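Long-range contacts in PBP domain-containing protein (Vibrio parahaemolyticus, PDB 3MUQ), which is of unknown function but has a periplasmic-binding-protein fold and is made with a signal sequence, consistent with the capture of a small ligand outside the cytoplasm: residues E5-L9 with I211-A216; V55-H61 with P197-V203. All blocks are in the same frame, centred on the assembly; numbering follows the deposited sequence.

In the fold
Both contacts belong to one lobe of a periplasmic-binding-protein fold and reach the same sheet, in which strands 6-12 and 57-60 are parallel neighbours, so the pair illustrates how chemistry follows depth. Contact 2 is buried: strand 57-60 is zipped antiparallel to strand 195-203 by backbone hydrogen bonds, one face wholly apolar (Leu57, Met59, Val200, Leu202), the other mixing Val58 and Ile201 with Thr60 and Gln199. Contact 1 lies at the partly buried margin, where helix 213-224, following strand 195-203, sets its N-terminus against strand 6-12 through an asparagine and an apolar patch. Asp56 joins them, its OD2 in a salt bridge with Arg8 NH1 (2.8 Å) and its OD1 2.8 Å from Asn212 N, a probable hydrogen bond.

Contact 1: E5-L9 with I211-A216; sequences EHVRL and INYQGA
A helix N-cap that also grips a neighbouring strand defines this contact between helix 213-224 and strand 6-12. Asn212, in the t rotamer (chi1 -174°, chi2 6°) at the centre of an inverse gamma turn (phi/psi -88°/77°), works in two directions. Asn212 OD1 accepts from Gly215 N at 3.0 Å, the capping bond, while Asn212 ND2 donates to His6 O at 2.7 Å; the same ND2 lies 2.7 Å from Glu5 OE1. One amide thus ties the helix's first turn to a strand flanked by 35-41 and 57-60, in one alpha/beta lobe of the periplasmic-binding-protein fold. Residues 6-9 are extended, and the closest alpha carbons are those of Val7 and Gly215, 5.9 Å apart. Such closeness suits glycine: an ideal beta carbon there would clash with Val7 CG2, which instead sits 3.8 Å from Gly215 C. Val7 (t) also places CG1 4.0 Å from Ala216 CA. Farther along, Arg8 NH2 passes 4.1 Å from Ile211 CG2, its guanidinium being held by Asp56 in a salt bridge.

Contact 2: V55-H61 with P197-V203; sequences VDLVMTH and PYQVILV
Two strands, 57-60 and 197-203, run antiparallel (163° between directions, axes 4.6 Å apart at closest) inside the mixed sheet. The hydrogen-bonded pairs are Val58 with Ile201 and Thr60 with Gln199; Leu57 with Leu202 and Met59 with Val200 form the non-hydrogen-bonded ones, alpha carbons 4.2 and 4.3 Å apart. Val58 N gives to Ile201 O and Ile201 N to Val58 O, each 2.8 Å; Thr60 N reaches Gln199 O at 3.1 Å and Gln199 N returns to Thr60 O at 2.9 Å. Beyond the Leu57-Leu202 pair, Asp56 O accepts from Val203 N (3.0 Å) and from a water (2.9 Å) that also donates to Val203 O (2.8 Å). On one face Leu57 CD1 meets Val200 CG2 at 3.5 Å and Leu202 CD2 at 3.8 Å; on the other, Val58 CG2 lies 3.9 Å from Ile201 CB. At the far end His61 (chi1 49°) sets CB over the Tyr198 ring, 3.7 Å from its centroid, a CH-pi contact. The Leu57 and Met59 backbones hydrogen-bond to Ala10 of strand 6-12, pairing strand 57-60 on both edges, while Glu66 hydrogen-bonds to Thr60 OG1 (through OE2) and Gln199 NE2 (through OE1): these buried polar groups have partners.

Contact 1: E5-L9 with I211-A216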
loop_
_atom_site.group_PDB
_atom_site.type_symbol
_atom_site.label_atom_id
_atom_site.label_comp_id
_atom_site.label_asym_id
_atom_site.label_seq_id
_atom_site.Cartn_x
_atom_site.Cartn_y
_atom_site.Cartn_z
ATOM N N GLU A 5 25.376 -8.663 -5.225
ATOM C CA GLU A 5 24.907 -8.926 -3.864
ATOM C C GLU A 5 23.522 -9.590 -3.847
ATOM O O GLU A 5 22.554 -9.084 -4.427
ATOM C CB GLU A 5 24.929 -7.644 -3.044
ATOM C CG GLU A 5 25.881 -7.721 -1.879
ATOM C CD GLU A 5 25.429 -8.757 -0.903
ATOM O OE1 GLU A 5 24.199 -8.935 -0.819
ATOM O OE2 GLU A 5 26.281 -9.386 -0.235
ATOM N N HIS A 6 23.433 -10.741 -3.194
ATOM C CA HIS A 6 22.308 -11.630 -3.447
ATOM C C HIS A 6 21.289 -11.691 -2.320
ATOM O O HIS A 6 21.641 -11.804 -1.149
ATOM C CB HIS A 6 22.809 -13.019 -3.853
ATOM C CG HIS A 6 23.456 -13.039 -5.203
ATOM N ND1 HIS A 6 22.760 -13.332 -6.361
ATOM C CD2 HIS A 6 24.725 -12.760 -5.586
ATOM C CE1 HIS A 6 23.578 -13.250 -7.395
ATOM N NE2 HIS A 6 24.776 -12.906 -6.953
ATOM N N VAL A 7 20.022 -11.567 -2.698
ATOM C CA VAL A 7 18.927 -11.573 -1.748
ATOM C C VAL A 7 18.029 -12.749 -2.095
ATOM O O VAL A 7 17.566 -12.863 -3.219
ATOM C CB VAL A 7 18.098 -10.273 -1.841
ATOM C CG1 VAL A 7 16.997 -10.278 -0.783
ATOM C CG2 VAL A 7 19.004 -9.035 -1.696
ATOM N N ARG A 8 17.805 -13.638 -1.141
ATOM C CA ARG A 8 16.955 -14.790 -1.377
ATOM C C ARG A 8 15.565 -14.535 -0.801
ATOM O O ARG A 8 15.427 -14.243 0.390
ATOM C CB ARG A 8 17.587 -16.045 -0.759
ATOM C CG ARG A 8 18.972 -16.352 -1.299
ATOM C CD ARG A 8 19.555 -17.622 -0.689
ATOM N NE ARG A 8 19.839 -17.482 0.735
ATOM C CZ ARG A 8 20.396 -16.408 1.283
ATOM N NH1 ARG A 8 20.750 -15.379 0.516
ATOM N NH2 ARG A 8 20.598 -16.366 2.599
ATOM N N LEU A 9 14.552 -14.653 -1.660
ATOM C CA LEU A 9 13.153 -14.443 -1.299
ATOM C C LEU A 9 12.385 -15.748 -1.392
ATOM O O LEU A 9 12.364 -16.379 -2.448
ATOM C CB LEU A 9 12.500 -13.441 -2.273
ATOM C CG LEU A 9 10.981 -13.278 -2.141
ATOM C CD1 LEU A 9 10.604 -12.652 -0.769
ATOM C CD2 LEU A 9 10.405 -12.461 -3.300
ATOM N N ILE A 211 22.389 -14.248 7.559
ATOM C CA ILE A 211 21.579 -13.895 6.389
ATOM C C ILE A 211 21.812 -12.453 5.915
ATOM O O ILE A 211 22.394 -11.623 6.626
ATOM C CB ILE A 211 20.046 -14.218 6.541
ATOM C CG1 ILE A 211 19.446 -13.527 7.756
ATOM C CG2 ILE A 211 19.789 -15.731 6.571
ATOM C CD1 ILE A 211 18.979 -12.124 7.481
ATOM N N ASN A 212 21.347 -12.170 4.704
ATOM C CA ASN A 212 21.571 -10.877 4.094
ATOM C C ASN A 212 20.468 -9.895 4.491
ATOM O O ASN A 212 19.566 -9.594 3.708
ATOM C CB ASN A 212 21.675 -11.019 2.578
ATOM C CG ASN A 212 22.057 -9.713 1.900
ATOM O OD1 ASN A 212 22.350 -8.722 2.567
ATOM N ND2 ASN A 212 22.060 -9.713 0.564
ATOM N N TYR A 213 20.564 -9.402 5.719
ATOM C CA TYR A 213 19.551 -8.521 6.279
ATOM C C TYR A 213 19.561 -7.166 5.576
ATOM O O TYR A 213 18.509 -6.568 5.333
ATOM C CB TYR A 213 19.773 -8.344 7.777
ATOM C CG TYR A 213 18.791 -7.392 8.421
ATOM C CD1 TYR A 213 17.518 -7.812 8.758
ATOM C CD2 TYR A 213 19.139 -6.078 8.691
ATOM C CE1 TYR A 213 16.616 -6.954 9.343
ATOM C CE2 TYR A 213 18.229 -5.199 9.282
ATOM C CZ TYR A 213 16.976 -5.650 9.606
ATOM O OH TYR A 213 16.062 -4.805 10.198
ATOM N N GLN A 214 20.756 -6.700 5.234
ATOM C CA GLN A 214 20.906 -5.410 4.588
ATOM C C GLN A 214 20.196 -5.407 3.247
ATOM O O GLN A 214 19.445 -4.486 2.940
ATOM C CB GLN A 214 22.381 -5.071 4.392
ATOM C CG GLN A 214 22.597 -3.771 3.641
ATOM C CD GLN A 214 24.055 -3.327 3.636
ATOM O OE1 GLN A 214 24.966 -4.141 3.467
ATOM N NE2 GLN A 214 24.279 -2.025 3.822
ATOM N N GLY A 215 20.443 -6.435 2.445
ATOM C CA GLY A 215 19.792 -6.550 1.157
ATOM C C GLY A 215 18.294 -6.780 1.284
ATOM O O GLY A 215 17.505 -6.219 0.518
ATOM N N ALA A 216 17.897 -7.617 2.240
ATOM C CA ALA A 216 16.475 -7.907 2.455
ATOM C C ALA A 216 15.722 -6.659 2.919
ATOM O O ALA A 216 14.622 -6.353 2.443
ATOM C CB ALA A 216 16.300 -9.063 3.472
#

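Contact 2: V55-H61 with P197-V203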
loop_
_atom_site.group_PDB
_atom_site.type_symbol
_atom_site.label_atom_id
_atom_site.label_comp_id
_atom_site.label_asym_id
_atom_site.label_seq_id
_atom_site.Cartn_x
_atom_site.Cartn_y
_atom_site.Cartn_z
ATOM N N VAL A 55 16.558 -18.468 3.697
ATOM C CA VAL A 55 16.350 -17.301 2.846
ATOM C C VAL A 55 16.423 -16.026 3.698
ATOM O O VAL A 55 16.457 -16.098 4.931
ATOM C CB VAL A 55 14.977 -17.347 2.136
ATOM C CG1 VAL A 55 14.884 -18.535 1.169
ATOM C CG2 VAL A 55 13.844 -17.377 3.161
ATOM N N ASP A 56 16.407 -14.867 3.047
ATOM C CA ASP A 56 16.583 -13.594 3.755
ATOM C C ASP A 56 15.284 -12.899 4.116
ATOM O O ASP A 56 15.253 -12.093 5.050
ATOM C CB ASP A 56 17.449 -12.648 2.936
ATOM C CG ASP A 56 18.769 -13.278 2.539
ATOM O OD1 ASP A 56 19.481 -13.766 3.440
ATOM O OD2 ASP A 56 19.092 -13.281 1.335
ATOM N N LEU A 57 14.229 -13.174 3.353
ATOM C CA LEU A 57 12.909 -12.646 3.671
ATOM C C LEU A 57 11.828 -13.455 2.965
ATOM O O LEU A 57 12.120 -14.241 2.058
ATOM C CB LEU A 57 12.805 -11.151 3.325
ATOM C CG LEU A 57 12.580 -10.727 1.860
ATOM C CD1 LEU A 57 12.301 -9.219 1.782
ATOM C CD2 LEU A 57 13.771 -11.107 0.968
ATOM N N VAL A 58 10.578 -13.260 3.382
ATOM C CA VAL A 58 9.461 -13.998 2.815
ATOM C C VAL A 58 8.332 -13.074 2.363
ATOM O O VAL A 58 8.140 -11.978 2.903
ATOM C CB VAL A 58 8.862 -15.023 3.818
ATOM C CG1 VAL A 58 9.914 -16.037 4.284
ATOM C CG2 VAL A 58 8.257 -14.296 4.996
HETATM N N MSE A 59 7.585 -13.526 1.365
HETATM C CA MSE A 59 6.416 -12.795 0.896
HETATM C C MSE A 59 5.269 -13.773 0.743
HETATM O O MSE A 59 5.316 -14.639 -0.120
HETATM C CB MSE A 59 6.715 -12.133 -0.447
HETATM C CG MSE A 59 5.520 -11.394 -1.062
HETATM SE SE MSE A 59 5.928 -10.695 -2.845
HETATM C CE MSE A 59 7.411 -9.493 -2.365
ATOM N N THR A 60 4.258 -13.657 1.594
ATOM C CA THR A 60 3.110 -14.547 1.535
ATOM C C THR A 60 1.815 -13.737 1.693
ATOM O O THR A 60 1.846 -12.517 1.905
ATOM C CB THR A 60 3.181 -15.646 2.630
ATOM O OG1 THR A 60 3.310 -15.032 3.915
ATOM C CG2 THR A 60 4.378 -16.556 2.411
ATOM N N HIS A 61 0.681 -14.415 1.583
ATOM C CA HIS A 61 -0.611 -13.769 1.753
ATOM C C HIS A 61 -1.488 -14.624 2.664
ATOM O O HIS A 61 -2.576 -15.049 2.271
ATOM C CB HIS A 61 -1.269 -13.525 0.390
ATOM C CG HIS A 61 -1.287 -14.733 -0.500
ATOM N ND1 HIS A 61 -0.237 -15.060 -1.330
ATOM C CD2 HIS A 61 -2.227 -15.689 -0.687
ATOM C CE1 HIS A 61 -0.527 -16.168 -1.990
ATOM N NE2 HIS A 61 -1.728 -16.570 -1.619
ATOM N N PRO A 197 -4.547 -10.112 1.610
ATOM C CA PRO A 197 -3.525 -9.189 2.106
ATOM C C PRO A 197 -2.144 -9.844 1.958
ATOM O O PRO A 197 -1.966 -10.987 2.396
ATOM C CB PRO A 197 -3.851 -9.078 3.600
ATOM C CG PRO A 197 -4.992 -10.057 3.870
ATOM C CD PRO A 197 -5.115 -10.944 2.683
ATOM N N TYR A 198 -1.198 -9.135 1.353
ATOM C CA TYR A 198 0.165 -9.626 1.191
ATOM C C TYR A 198 1.100 -8.996 2.197
ATOM O O TYR A 198 1.055 -7.789 2.416
ATOM C CB TYR A 198 0.695 -9.290 -0.202
ATOM C CG TYR A 198 0.209 -10.236 -1.269
ATOM C CD1 TYR A 198 -1.123 -10.250 -1.646
ATOM C CD2 TYR A 198 1.080 -11.124 -1.894
ATOM C CE1 TYR A 198 -1.584 -11.121 -2.605
ATOM C CE2 TYR A 198 0.628 -11.995 -2.865
ATOM C CZ TYR A 198 -0.706 -11.986 -3.217
ATOM O OH TYR A 198 -1.178 -12.844 -4.178
ATOM N N GLN A 199 1.968 -9.806 2.792
ATOM C CA GLN A 199 3.021 -9.269 3.638
ATOM C C GLN A 199 4.399 -9.704 3.172
ATOM O O GLN A 199 4.597 -10.828 2.684
ATOM C CB GLN A 199 2.860 -9.712 5.095
ATOM C CG GLN A 199 1.759 -9.031 5.852
ATOM C CD GLN A 199 1.997 -9.074 7.347
ATOM O OE1 GLN A 199 2.507 -8.119 7.934
ATOM N NE2 GLN A 199 1.639 -10.185 7.967
ATOM N N VAL A 200 5.355 -8.812 3.366
ATOM C CA VAL A 200 6.750 -9.147 3.197
ATOM C C VAL A 200 7.361 -9.032 4.586
ATOM O O VAL A 200 7.149 -8.029 5.297
ATOM C CB VAL A 200 7.444 -8.200 2.179
ATOM C CG1 VAL A 200 7.172 -6.755 2.534
ATOM C CG2 VAL A 200 8.952 -8.458 2.143
ATOM N N ILE A 201 8.081 -10.075 4.990
ATOM C CA ILE A 201 8.639 -10.145 6.336
ATOM C C ILE A 201 10.095 -10.591 6.302
ATOM O O ILE A 201 10.443 -11.590 5.659
ATOM C CB ILE A 201 7.837 -11.136 7.204
ATOM C CG1 ILE A 201 6.340 -10.854 7.061
ATOM C CG2 ILE A 201 8.293 -11.075 8.673
ATOM C CD1 ILE A 201 5.446 -11.890 7.747
ATOM N N LEU A 202 10.936 -9.851 7.008
ATOM C CA LEU A 202 12.361 -10.127 7.049
ATOM C C LEU A 202 12.679 -11.274 7.999
ATOM O O LEU A 202 12.109 -11.366 9.084
ATOM C CB LEU A 202 13.096 -8.889 7.537
ATOM C CG LEU A 202 12.775 -7.624 6.750
ATOM C CD1 LEU A 202 13.590 -6.455 7.322
ATOM C CD2 LEU A 202 13.063 -7.845 5.269
ATOM N N VAL A 203 13.619 -12.125 7.610
ATOM C CA VAL A 203 14.102 -13.138 8.531
ATOM C C VAL A 203 14.857 -12.454 9.671
ATOM O O VAL A 203 15.671 -11.557 9.446
ATOM C CB VAL A 203 14.957 -14.199 7.814
ATOM C CG1 VAL A 203 15.639 -15.125 8.831
ATOM C CG2 VAL A 203 14.074 -14.976 6.782
HETATM O O HOH W 1 16.463 -10.403 7.001
#